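Local atomic coordinates of isomaltodextranase (Arthrobacter globiformis, PDB entry 5AWO), a protein that hydrolyses alpha-1,6-glucosidic linkages of dextran-type polysaccharides, removing successive isomaltose units from the non-reducing ends of the chains. Residues 253-267 with 302-316. Residues are numbered along the deposited sequence; the frame is centred on the assembly and turned at random.
Sequences DGSAELANGDLVRIN and WSHRNGRGQLILDGD
Arg265, the last residue of strand 263-265, meets Asp316, two residues past the end of the neighbouring parallel strand 312-314, in the TIM barrel of this family 27 glycoside hydrolase. The strands are zipped by a ladder in which Ile312 N binds Asp262 O, Val264 N binds Ile312 O, Asp314 N binds Val264 O and Ile266 N binds Asp314 O. From its CB, near Asp314 O, Arg265 sends CG to 3.5 Å from Asp314 OD2. The bend at chi2 (-84°) brings CD to 3.4 Å from Asp316 OD1, and that at chi3 (-62°) then turns NE and the guanidinium towards Asn267 and Asp316. NE donates to Asn267 OD1 at 3.0 Å, NH2 donates to Asn267 O in the guanidinium plane, and NH1 reaches Asp316 OD1 at 2.8 Å in a salt bridge, with the Asp316 carboxylate carbon over one guanidinium face. A leucine in its place would probably leave Asn267 OD1 and O without these donors and Asp316 without an arginine partner additional to Arg199. On the other sheet face, Val264 CG2 touches both Leu311 CD1 and Leu313 CD2. Where helix 251-260 meets 302-316, His304 NE2 gives an almost straight bond (178°) to the syn lone pair of Asp253 OD1, 2.8 Å away, while Arg305 grips Asp253 O with both NE and NH2, Leu258 CD2 lying 3.4 Å above its guanidinium plane. Close to the probable nucleophile Asp201, the buried charge of Arg265 is met by Asp316 and Asp269, and Arg199 pairs with Asp314 and Asp316, which probably offsets the cost of burying these charges.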
loop_
_atom_site.group_PDB
_atom_site.type_symbol
_atom_site.label_atom_id
_atom_site.label_comp_id
_atom_site.label_asym_id
_atom_site.label_seq_id
_atom_site.Cartn_x
_atom_site.Cartn_y
_atom_site.Cartn_z
ATOM N N ASP A 253 2.210 8.023 13.340
ATOM C CA ASP A 253 2.549 8.037 11.918
ATOM C C ASP A 253 2.506 6.623 11.343
ATOM O O ASP A 253 3.349 6.224 10.559
ATOM C CB ASP A 253 3.914 8.692 11.725
ATOM C CG ASP A 253 4.159 9.180 10.295
ATOM O OD1 ASP A 253 3.202 9.319 9.501
ATOM O OD2 ASP A 253 5.335 9.454 9.978
ATOM N N GLY A 254 1.480 5.884 11.728
ATOM C CA GLY A 254 1.271 4.548 11.217
ATOM C C GLY A 254 2.272 3.473 11.631
ATOM O O GLY A 254 2.408 2.464 10.935
ATOM N N SER A 255 2.936 3.644 12.777
ATOM C CA SER A 255 4.057 2.766 13.094
ATOM C C SER A 255 3.695 1.273 13.231
ATOM O O SER A 255 4.408 0.423 12.717
ATOM C CB SER A 255 4.761 3.255 14.366
ATOM O OG SER A 255 3.913 3.186 15.473
ATOM N N ALA A 256 2.606 0.979 13.924
ATOM C CA ALA A 256 2.216 -0.412 14.166
ATOM C C ALA A 256 1.770 -1.091 12.879
ATOM O O ALA A 256 2.081 -2.277 12.614
ATOM C CB ALA A 256 1.140 -0.482 15.230
ATOM N N GLU A 257 1.031 -0.342 12.063
ATOM C CA GLU A 257 0.542 -0.864 10.790
ATOM C C GLU A 257 1.657 -1.090 9.781
ATOM O O GLU A 257 1.713 -2.108 9.088
ATOM C CB GLU A 257 -0.543 0.096 10.263
ATOM C CG GLU A 257 -1.785 0.179 11.171
ATOM C CD GLU A 257 -1.716 1.196 12.299
ATOM O OE1 GLU A 257 -0.682 1.881 12.442
ATOM O OE2 GLU A 257 -2.712 1.298 13.056
ATOM N N LEU A 258 2.589 -0.145 9.722
ATOM C CA LEU A 258 3.759 -0.277 8.858
ATOM C C LEU A 258 4.595 -1.509 9.252
ATOM O O LEU A 258 5.075 -2.258 8.393
ATOM C CB LEU A 258 4.589 0.986 8.974
ATOM C CG LEU A 258 5.936 0.983 8.285
ATOM C CD1 LEU A 258 5.776 0.900 6.781
ATOM C CD2 LEU A 258 6.638 2.258 8.695
ATOM N N ALA A 259 4.752 -1.703 10.563
ATOM C CA ALA A 259 5.578 -2.826 11.084
ATOM C C ALA A 259 4.980 -4.188 10.794
ATOM O O ALA A 259 5.714 -5.178 10.739
ATOM C CB ALA A 259 5.778 -2.674 12.580
ATOM N N ASN A 260 3.646 -4.243 10.610
ATOM C CA ASN A 260 2.938 -5.506 10.602
ATOM C C ASN A 260 1.993 -5.806 9.446
ATOM O O ASN A 260 1.459 -6.903 9.366
ATOM C CB ASN A 260 2.161 -5.631 11.910
ATOM C CG ASN A 260 3.075 -5.666 13.111
ATOM O OD1 ASN A 260 3.120 -4.719 13.929
ATOM N ND2 ASN A 260 3.830 -6.716 13.189
ATOM N N GLY A 261 1.843 -4.859 8.512
ATOM C CA GLY A 261 0.916 -5.001 7.416
ATOM C C GLY A 261 1.499 -4.749 6.053
ATOM O O GLY A 261 2.631 -4.262 5.938
ATOM N N ASP A 262 0.709 -5.075 5.036
ATOM C CA ASP A 262 1.052 -4.763 3.631
ATOM C C ASP A 262 0.268 -3.569 3.084
ATOM O O ASP A 262 0.852 -2.761 2.382
ATOM C CB ASP A 262 0.865 -5.993 2.747
ATOM C CG ASP A 262 1.737 -7.157 3.174
ATOM O OD1 ASP A 262 2.946 -6.911 3.380
ATOM O OD2 ASP A 262 1.198 -8.267 3.243
ATOM N N LEU A 263 -1.029 -3.505 3.398
ATOM C CA LEU A 263 -1.905 -2.433 2.894
ATOM C C LEU A 263 -2.540 -1.739 4.073
ATOM O O LEU A 263 -2.887 -2.386 5.066
ATOM C CB LEU A 263 -3.048 -3.002 2.048
ATOM C CG LEU A 263 -2.786 -3.264 0.565
ATOM C CD1 LEU A 263 -1.785 -4.393 0.301
ATOM C CD2 LEU A 263 -4.116 -3.558 -0.118
ATOM N N VAL A 264 -2.713 -0.410 3.951
ATOM C CA VAL A 264 -3.529 0.364 4.885
ATOM C C VAL A 264 -4.566 1.215 4.153
ATOM O O VAL A 264 -4.251 1.911 3.181
ATOM C CB VAL A 264 -2.714 1.301 5.793
ATOM C CG1 VAL A 264 -1.975 0.474 6.839
ATOM C CG2 VAL A 264 -1.776 2.206 4.987
ATOM N N ARG A 265 -5.813 1.143 4.607
ATOM C CA ARG A 265 -6.823 2.096 4.087
ATOM C C ARG A 265 -6.459 3.525 4.430
ATOM O O ARG A 265 -6.139 3.822 5.580
ATOM C CB ARG A 265 -8.208 1.758 4.630
ATOM C CG ARG A 265 -8.958 0.729 3.806
ATOM C CD ARG A 265 -9.699 1.352 2.602
ATOM N NE ARG A 265 -10.684 2.296 3.129
ATOM C CZ ARG A 265 -11.797 1.942 3.776
ATOM N NH1 ARG A 265 -12.182 0.677 3.816
ATOM N NH2 ARG A 265 -12.512 2.862 4.415
ATOM N N ILE A 266 -6.612 4.409 3.439
ATOM C CA ILE A 266 -6.286 5.819 3.606
ATOM C C ILE A 266 -7.474 6.762 3.447
ATOM O O ILE A 266 -7.287 7.984 3.434
ATOM C CB ILE A 266 -5.097 6.207 2.709
ATOM C CG1 ILE A 266 -5.311 5.889 1.214
ATOM C CG2 ILE A 266 -3.831 5.533 3.229
ATOM C CD1 ILE A 266 -6.532 6.480 0.563
ATOM N N ASN A 267 -8.682 6.216 3.410
ATOM C CA ASN A 267 -9.902 6.979 3.171
ATOM C C ASN A 267 -11.069 6.413 3.931
ATOM O O ASN A 267 -11.023 5.255 4.345
ATOM C CB ASN A 267 -10.250 7.060 1.682
ATOM C CG ASN A 267 -10.468 5.689 1.022
ATOM O OD1 ASN A 267 -9.865 4.672 1.412
ATOM N ND2 ASN A 267 -11.240 5.684 -0.054
ATOM N N TRP A 302 -0.590 10.135 3.174
ATOM C CA TRP A 302 0.132 8.955 3.653
ATOM C C TRP A 302 1.239 8.553 2.688
ATOM O O TRP A 302 1.913 7.550 2.929
ATOM C CB TRP A 302 -0.859 7.797 3.896
ATOM C CG TRP A 302 -1.565 7.930 5.203
ATOM C CD1 TRP A 302 -2.890 8.133 5.430
ATOM C CD2 TRP A 302 -0.942 7.856 6.495
ATOM N NE1 TRP A 302 -3.133 8.179 6.772
ATOM C CE2 TRP A 302 -1.950 8.014 7.453
ATOM C CE3 TRP A 302 0.384 7.651 6.929
ATOM C CZ2 TRP A 302 -1.683 8.018 8.823
ATOM C CZ3 TRP A 302 0.640 7.624 8.263
ATOM C CH2 TRP A 302 -0.375 7.806 9.213
ATOM N N SER A 303 1.479 9.344 1.634
ATOM C CA SER A 303 2.443 8.972 0.619
ATOM C C SER A 303 3.875 8.806 1.118
ATOM O O SER A 303 4.627 8.049 0.527
ATOM C CB SER A 303 2.415 9.946 -0.563
ATOM O OG SER A 303 2.768 11.264 -0.200
ATOM N N HIS A 304 4.229 9.527 2.175
ATOM C CA HIS A 304 5.571 9.381 2.782
ATOM C C HIS A 304 5.806 7.961 3.317
ATOM O O HIS A 304 6.970 7.562 3.547
ATOM C CB HIS A 304 5.814 10.428 3.867
ATOM C CG HIS A 304 4.852 10.356 5.004
ATOM N ND1 HIS A 304 3.529 10.727 4.880
ATOM C CD2 HIS A 304 5.004 9.928 6.280
ATOM C CE1 HIS A 304 2.910 10.528 6.027
ATOM N NE2 HIS A 304 3.781 10.020 6.886
ATOM N N ARG A 305 4.731 7.193 3.528
ATOM C CA ARG A 305 4.806 5.802 3.974
ATOM C C ARG A 305 4.683 4.760 2.865
ATOM O O ARG A 305 4.605 3.550 3.166
ATOM C CB ARG A 305 3.725 5.545 5.029
ATOM C CG ARG A 305 3.925 6.307 6.336
ATOM C CD ARG A 305 5.290 5.995 6.938
ATOM N NE ARG A 305 5.332 6.103 8.376
ATOM C CZ ARG A 305 6.413 5.847 9.107
ATOM N NH1 ARG A 305 7.559 5.548 8.499
ATOM N NH2 ARG A 305 6.318 5.933 10.435
ATOM N N ASN A 306 4.650 5.199 1.606
ATOM C CA ASN A 306 4.443 4.248 0.515
ATOM C C ASN A 306 5.763 3.740 -0.075
ATOM O O ASN A 306 6.840 4.135 0.375
ATOM C CB ASN A 306 3.492 4.798 -0.543
ATOM C CG ASN A 306 4.130 5.784 -1.500
ATOM O OD1 ASN A 306 5.350 5.910 -1.608
ATOM N ND2 ASN A 306 3.281 6.463 -2.275
ATOM N N GLY A 307 5.672 2.824 -1.024
ATOM C CA GLY A 307 6.829 2.352 -1.790
ATOM C C GLY A 307 7.363 0.990 -1.395
ATOM O O GLY A 307 6.888 0.354 -0.465
ATOM N N ARG A 308 8.374 0.546 -2.122
ATOM C CA ARG A 308 8.840 -0.817 -1.980
ATOM C C ARG A 308 9.333 -1.094 -0.567
ATOM O O ARG A 308 10.241 -0.411 -0.071
ATOM C CB ARG A 308 9.963 -1.125 -2.989
ATOM C CG ARG A 308 9.593 -0.902 -4.453
ATOM C CD ARG A 308 8.240 -1.485 -4.847
ATOM N NE ARG A 308 7.966 -1.253 -6.274
ATOM C CZ ARG A 308 8.284 -2.082 -7.270
ATOM N NH1 ARG A 308 8.866 -3.261 -7.048
ATOM N NH2 ARG A 308 7.986 -1.759 -8.517
ATOM N N GLY A 309 8.702 -2.089 0.055
ATOM C CA GLY A 309 9.004 -2.542 1.404
ATOM C C GLY A 309 8.381 -1.753 2.529
ATOM O O GLY A 309 8.518 -2.155 3.672
ATOM N N GLN A 310 7.674 -0.661 2.203
ATOM C CA GLN A 310 6.950 0.141 3.196
ATOM C C GLN A 310 5.473 -0.302 3.159
ATOM O O GLN A 310 5.226 -1.482 3.271
ATOM C CB GLN A 310 7.192 1.639 2.953
ATOM C CG GLN A 310 8.676 2.011 2.952
ATOM C CD GLN A 310 9.369 1.649 4.265
ATOM O OE1 GLN A 310 8.852 1.951 5.358
ATOM N NE2 GLN A 310 10.543 1.010 4.156
ATOM N N LEU A 311 4.520 0.603 2.915
ATOM C CA LEU A 311 3.121 0.207 2.833
ATOM C C LEU A 311 2.568 0.455 1.424
ATOM O O LEU A 311 2.968 1.410 0.728
ATOM C CB LEU A 311 2.285 0.987 3.831
ATOM C CG LEU A 311 2.349 0.484 5.271
ATOM C CD1 LEU A 311 1.798 1.524 6.210
ATOM C CD2 LEU A 311 1.613 -0.839 5.403
ATOM N N ILE A 312 1.651 -0.402 1.022
ATOM C CA ILE A 312 0.757 -0.117 -0.101
ATOM C C ILE A 312 -0.469 0.639 0.421
ATOM O O ILE A 312 -1.115 0.211 1.379
ATOM C CB ILE A 312 0.362 -1.409 -0.841
ATOM C CG1 ILE A 312 1.569 -2.003 -1.567
ATOM C CG2 ILE A 312 -0.755 -1.144 -1.853
ATOM C CD1 ILE A 312 1.445 -3.431 -1.970
ATOM N N LEU A 313 -0.743 1.804 -0.151
ATOM C CA LEU A 313 -1.910 2.593 0.248
ATOM C C LEU A 313 -3.165 2.120 -0.470
ATOM O O LEU A 313 -3.163 1.908 -1.671
ATOM C CB LEU A 313 -1.644 4.079 -0.004
ATOM C CG LEU A 313 -0.346 4.640 0.560
ATOM C CD1 LEU A 313 -0.266 6.143 0.345
ATOM C CD2 LEU A 313 -0.149 4.311 2.035
ATOM N N ASP A 314 -4.224 1.945 0.310
ATOM C CA ASP A 314 -5.462 1.334 -0.139
ATOM C C ASP A 314 -6.558 2.375 -0.213
ATOM O O ASP A 314 -7.003 2.860 0.809
ATOM C CB ASP A 314 -5.801 0.194 0.836
ATOM C CG ASP A 314 -7.131 -0.506 0.567
ATOM O OD1 ASP A 314 -7.794 -0.246 -0.441
ATOM O OD2 ASP A 314 -7.499 -1.358 1.425
ATOM N N GLY A 315 -6.984 2.696 -1.440
ATOM C CA GLY A 315 -8.078 3.631 -1.668
ATOM C C GLY A 315 -9.453 3.018 -1.710
ATOM O O GLY A 315 -10.399 3.664 -2.145
ATOM N N ASP A 316 -9.582 1.778 -1.244
ATOM C CA ASP A 316 -10.862 1.090 -1.073
ATOM C C ASP A 316 -11.421 0.594 -2.393
ATOM O O ASP A 316 -10.647 0.056 -3.204
ATOM C CB ASP A 316 -11.866 1.883 -0.215
ATOM C CG ASP A 316 -12.836 0.976 0.518
ATOM O OD1 ASP A 316 -12.382 -0.050 1.069
ATOM O OD2 ASP A 316 -14.046 1.344 0.604
HETATM O O HOH W 1 5.631 -3.177 5.402
HETATM O O HOH W 2 -6.351 8.697 6.049
#